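Local coordinates for protein glycosyl hydrolase family 26 (Bacteroides ovatus, PDB 4ZXO) that acts as a beta-mannanase of glycoside hydrolase family 26, probably cleaving the mannan backbone during galactomannan breakdown, at residues C54-G59 against I333-G337; V50-C54 against A321-V325. One frame throughout, in Å; residues are numbered along the deposited sequence.

Interaction 1: residues C54-G59 against I333-G337; sequences CGAYPG and ILFVG. With K (potassium ion), chain B.
The backbones of Tyr57 and Val336 meet where the loop before strand 60-64 passes the end of strand 333-334, and Val336 N donates to Tyr57 O over 3.0 Å. The bond is bent, with 146° at the hydrogen. Strands 60-64 and 333-334 both pair in parallel with strand 27-32 of the TIM barrel, and the contact joins the loop leading into strand 60-64 to the end of strand 333-334. A water adds a second link: it accepts from Tyr57 N and donates to Val336 O.

Phe335 fills the space beside this link. Phe335 CB lies 3.3 Å from Tyr57 O, which sits at the ring edge near the ring plane. CG is anti to the carbonyl carbon (chi1 -67°), which carries the ring toward Cys54 and Pro58. Cys54 SG approaches obliquely, 4.3 Å from the centroid of the Phe335 ring and 34° off the normal, a sulfur-aromatic contact. Cys54 SG also takes a weak hydrogen bond from Ala56 N, at 3.6 Å. Pro58 CA packs 3.8 Å from Phe335 CD1, and Ala56 CB rests against Phe335 CB. Phe29 and Val50 also touch the ring. With an alanine here, Cys54 SG would probably lose its aromatic partner and a gap would open beside Pro58.

Val336 uses its CG2 branch, which reaches Pro58 O at 3.5 Å and also meets Tyr57 CB. The Tyr57 ring leads away, its OH bonded to Gly46 O, and its ring makes a cation-pi contact with Arg94. At the far end of 333-337, Ile333 O binds a potassium ion at 2.4 Å, together with Ser328 O, Ser330 O and four waters.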
loop_
_atom_site.group_PDB
_atom_site.type_symbol
_atom_site.label_atom_id
_atom_site.label_comp_id
_atom_site.label_asym_id
_atom_site.label_seq_id
_atom_site.Cartn_x
_atom_site.Cartn_y
_atom_site.Cartn_z
ATOM N N CYS A 54 18.808 9.141 4.884
ATOM C CA CYS A 54 19.496 9.014 3.610
ATOM C C CYS A 54 19.492 10.283 2.756
ATOM O O CYS A 54 20.202 10.294 1.756
ATOM C CB CYS A 54 18.902 7.867 2.771
ATOM S SG CYS A 54 17.277 8.265 1.967
ATOM N N GLY A 55 18.728 11.315 3.127
ATOM C CA GLY A 55 18.780 12.580 2.429
ATOM C C GLY A 55 17.758 12.758 1.333
ATOM O O GLY A 55 17.700 13.836 0.736
ATOM N N ALA A 56 16.969 11.731 1.025
ATOM C CA ALA A 56 15.892 11.929 0.051
ATOM C C ALA A 56 14.589 11.375 0.577
ATOM O O ALA A 56 14.564 10.403 1.334
ATOM C CB ALA A 56 16.199 11.251 -1.242
ATOM N N TYR A 57 13.503 11.959 0.102
ATOM C CA TYR A 57 12.195 11.377 0.387
ATOM C C TYR A 57 12.007 10.005 -0.323
ATOM O O TYR A 57 12.511 9.784 -1.430
ATOM C CB TYR A 57 11.085 12.312 -0.055
ATOM C CG TYR A 57 10.946 13.554 0.752
ATOM C CD1 TYR A 57 10.442 13.512 2.054
ATOM C CD2 TYR A 57 11.329 14.787 0.223
ATOM C CE1 TYR A 57 10.274 14.693 2.803
ATOM C CE2 TYR A 57 11.185 15.958 0.967
ATOM C CZ TYR A 57 10.642 15.903 2.232
ATOM O OH TYR A 57 10.529 17.066 2.945
ATOM N N PRO A 58 11.266 9.071 0.303
ATOM C CA PRO A 58 10.980 7.792 -0.356
ATOM C C PRO A 58 10.136 8.033 -1.643
ATOM O O PRO A 58 9.336 8.970 -1.726
ATOM C CB PRO A 58 10.214 7.012 0.705
ATOM C CG PRO A 58 9.608 8.040 1.564
ATOM C CD PRO A 58 10.612 9.164 1.621
ATOM N N GLY A 59 10.355 7.192 -2.641
ATOM C CA GLY A 59 9.614 7.282 -3.884
ATOM C C GLY A 59 8.123 7.038 -3.696
ATOM O O GLY A 59 7.304 7.517 -4.476
ATOM N N ILE A 333 17.288 0.951 -6.361
ATOM C CA ILE A 333 16.266 1.428 -5.427
ATOM C C ILE A 333 16.056 2.908 -5.595
ATOM O O ILE A 333 17.049 3.666 -5.524
ATOM C CB ILE A 333 16.679 1.155 -3.943
ATOM C CG1 ILE A 333 17.078 -0.307 -3.699
ATOM C CG2 ILE A 333 15.580 1.559 -2.893
ATOM C CD1 ILE A 333 16.005 -1.325 -3.973
ATOM N N LEU A 334 14.795 3.326 -5.764
ATOM C CA LEU A 334 14.507 4.663 -6.247
ATOM C C LEU A 334 13.827 5.528 -5.180
ATOM O O LEU A 334 12.847 5.131 -4.533
ATOM C CB LEU A 334 13.629 4.621 -7.477
ATOM C CG LEU A 334 14.098 3.746 -8.630
ATOM C CD1 LEU A 334 12.990 3.683 -9.675
ATOM C CD2 LEU A 334 15.388 4.228 -9.231
ATOM N N PHE A 335 14.332 6.737 -5.046
ATOM C CA PHE A 335 13.834 7.729 -4.118
ATOM C C PHE A 335 13.513 8.948 -4.953
ATOM O O PHE A 335 14.032 9.109 -6.080
ATOM C CB PHE A 335 14.897 8.098 -3.021
ATOM C CG PHE A 335 15.201 6.982 -2.084
ATOM C CD1 PHE A 335 14.715 7.000 -0.769
ATOM C CD2 PHE A 335 15.995 5.897 -2.504
ATOM C CE1 PHE A 335 14.983 5.939 0.120
ATOM C CE2 PHE A 335 16.260 4.843 -1.630
ATOM C CZ PHE A 335 15.737 4.847 -0.314
ATOM N N VAL A 336 12.743 9.861 -4.388
ATOM C CA VAL A 336 12.513 11.137 -5.052
ATOM C C VAL A 336 13.820 11.821 -5.419
ATOM O O VAL A 336 14.730 11.884 -4.582
ATOM C CB VAL A 336 11.679 12.044 -4.144
ATOM C CG1 VAL A 336 11.647 13.449 -4.698
ATOM C CG2 VAL A 336 10.237 11.460 -4.004
ATOM N N GLY A 337 13.926 12.334 -6.656
ATOM C CA GLY A 337 15.200 12.840 -7.217
ATOM C C GLY A 337 15.884 11.878 -8.190
ATOM O O GLY A 337 16.682 12.285 -9.051
HETATM K K K B . 19.200 4.723 -5.358
HETATM O O HOH W 1 14.082 13.708 -2.148
HETATM O O HOH W 2 21.520 5.263 -6.454
HETATM O O HOH W 3 20.094 7.347 -6.797
HETATM O O HOH W 4 18.446 6.979 -4.748
HETATM O O HOH W 5 19.036 5.604 -7.945
#

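Interaction 2: residues V50-C54 against A321-V325; sequences VKSVC and ADDFV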
loop_
_atom_site.group_PDB
_atom_site.type_symbol
_atom_site.label_atom_id
_atom_site.label_comp_id
_atom_site.label_asym_id
_atom_site.label_seq_id
_atom_site.Cartn_x
_atom_site.Cartn_y
_atom_site.Cartn_z
ATOM N N VAL A 50 12.934 8.711 6.879
ATOM C CA VAL A 50 13.740 8.248 5.736
ATOM C C VAL A 50 14.677 9.331 5.191
ATOM O O VAL A 50 15.885 9.104 5.051
ATOM C CB VAL A 50 12.813 7.705 4.608
ATOM C CG1 VAL A 50 13.587 7.472 3.325
ATOM C CG2 VAL A 50 12.195 6.398 5.110
ATOM N N LYS A 51 14.147 10.520 4.951
ATOM C CA LYS A 51 14.990 11.592 4.466
ATOM C C LYS A 51 16.031 11.977 5.500
ATOM O O LYS A 51 17.180 12.253 5.155
ATOM C CB LYS A 51 14.113 12.807 4.078
ATOM C CG LYS A 51 14.897 13.975 3.440
ATOM C CD LYS A 51 13.938 15.038 2.967
ATOM C CE LYS A 51 14.647 16.292 2.450
ATOM N NZ LYS A 51 14.909 17.222 3.600
ATOM N N SER A 52 15.672 11.946 6.789
ATOM C CA SER A 52 16.653 12.319 7.830
ATOM C C SER A 52 17.828 11.375 7.818
ATOM O O SER A 52 18.930 11.771 8.222
ATOM C CB SER A 52 16.016 12.310 9.220
ATOM O OG SER A 52 15.122 13.376 9.346
ATOM N N VAL A 53 17.616 10.133 7.360
ATOM C CA VAL A 53 18.753 9.191 7.313
ATOM C C VAL A 53 19.511 9.230 5.997
ATOM O O VAL A 53 20.735 9.365 5.974
ATOM C CB VAL A 53 18.300 7.744 7.596
ATOM C CG1 VAL A 53 19.428 6.701 7.316
ATOM C CG2 VAL A 53 17.812 7.649 9.014
ATOM N N CYS A 54 18.808 9.141 4.884
ATOM C CA CYS A 54 19.496 9.014 3.610
ATOM C C CYS A 54 19.492 10.283 2.756
ATOM O O CYS A 54 20.202 10.294 1.756
ATOM C CB CYS A 54 18.902 7.867 2.771
ATOM S SG CYS A 54 17.277 8.265 1.967
ATOM N N ALA A 321 20.929 2.353 10.449
ATOM C CA ALA A 321 20.866 3.548 9.581
ATOM C C ALA A 321 21.976 3.660 8.542
ATOM O O ALA A 321 21.695 3.940 7.371
ATOM C CB ALA A 321 20.846 4.804 10.425
ATOM N N ASP A 322 23.216 3.417 8.940
ATOM C CA ASP A 322 24.301 3.484 7.964
ATOM C C ASP A 322 24.075 2.493 6.832
ATOM O O ASP A 322 24.318 2.805 5.678
ATOM C CB ASP A 322 25.644 3.199 8.629
ATOM C CG ASP A 322 26.088 4.326 9.526
ATOM O OD1 ASP A 322 25.573 5.444 9.373
ATOM O OD2 ASP A 322 26.981 4.086 10.371
ATOM N N ASP A 323 23.571 1.305 7.160
ATOM C CA ASP A 323 23.354 0.304 6.117
ATOM C C ASP A 323 22.179 0.710 5.213
ATOM O O ASP A 323 22.177 0.398 4.020
ATOM C CB ASP A 323 23.082 -1.076 6.740
ATOM C CG ASP A 323 22.978 -2.160 5.697
ATOM O OD1 ASP A 323 23.993 -2.422 5.034
ATOM O OD2 ASP A 323 21.889 -2.773 5.571
ATOM N N PHE A 324 21.154 1.357 5.782
ATOM C CA PHE A 324 20.080 1.896 4.969
ATOM C C PHE A 324 20.629 2.929 3.973
ATOM O O PHE A 324 20.166 3.007 2.833
ATOM C CB PHE A 324 19.018 2.537 5.855
ATOM C CG PHE A 324 17.863 3.088 5.077
ATOM C CD1 PHE A 324 16.900 2.236 4.539
ATOM C CD2 PHE A 324 17.771 4.444 4.823
ATOM C CE1 PHE A 324 15.830 2.740 3.814
ATOM C CE2 PHE A 324 16.709 4.965 4.057
ATOM C CZ PHE A 324 15.720 4.094 3.574
ATOM N N VAL A 325 21.578 3.754 4.418
ATOM C CA VAL A 325 22.181 4.712 3.477
ATOM C C VAL A 325 22.822 3.948 2.303
ATOM O O VAL A 325 22.606 4.304 1.157
ATOM C CB VAL A 325 23.219 5.616 4.144
ATOM C CG1 VAL A 325 23.961 6.458 3.051
ATOM C CG2 VAL A 325 22.512 6.581 5.138
#
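Helix 49-54 and helix 321-328 follow the adjacent strands 27-32 and 295-300 of the TIM barrel, and they meet through Val53 and Phe324. The short segments run nearly at right angles, 82° between their directions, with axes 9.5 Å apart at closest approach.

Val53 does most of the touching with one methyl. Val53 CG1 lies 3.7 Å from Phe324 CD2. It also meets Ala321 CB and Val325 CG2. The same methyl rests on Ala321 O, which accepts the helical bond from Val325 N. Val325 returns the contact from the other helix. Val325 CG2 comes 3.4 Å from Val53 O and also borders Cys54 CA.

Phe324 carries the other half of the contact. Its CG lies anti to the backbone N (chi1 -179°), which points the CD2, CE2 and CZ side of the ring at helix 49-54. Val50 CG1 meets the ring at its edge, 4.0 Å from Phe324 CZ, and the two side chains cross at about a right angle. Cys54 comes from an oblique direction, with CB 3.9 Å from Phe324 CE2. Cys54 SG makes a second, looser sulfur-aromatic contact here, 5.2 Å from the Phe324 centroid and 71° off the normal. Phe29 and Trp282 both meet the Phe324 ring edge-to-face, which probably helps fix its orientation. The result is an apolar helix-helix contact between the segment that follows the first strand of the TIM barrel, 27-32, and the one that follows strand 295-300, which pairs with it.

Overall arrangement
Interaction 1 and interaction 2 lie on the same side of the chain's centre, with their own centres about 10 Å apart. They share Cys54, whose sulfur reaches both phenylalanine rings. Val50 is a second bridge: its CG1 lies 3.8 Å from Phe335 CE1. Lys51 extends the join, with CD 3.5 Å from Tyr57 CZ. Along the chain the segments alternate, so helix 49-54 and its following loop pair with helix 321-328 and strand 333-334 in turn. The potassium site lies at the turn between these last two elements. Interaction 1 includes Ile333, a ligand of the ion. Interaction 2 reaches it less closely, the Cys54 side chain being about 8 Å from the ion.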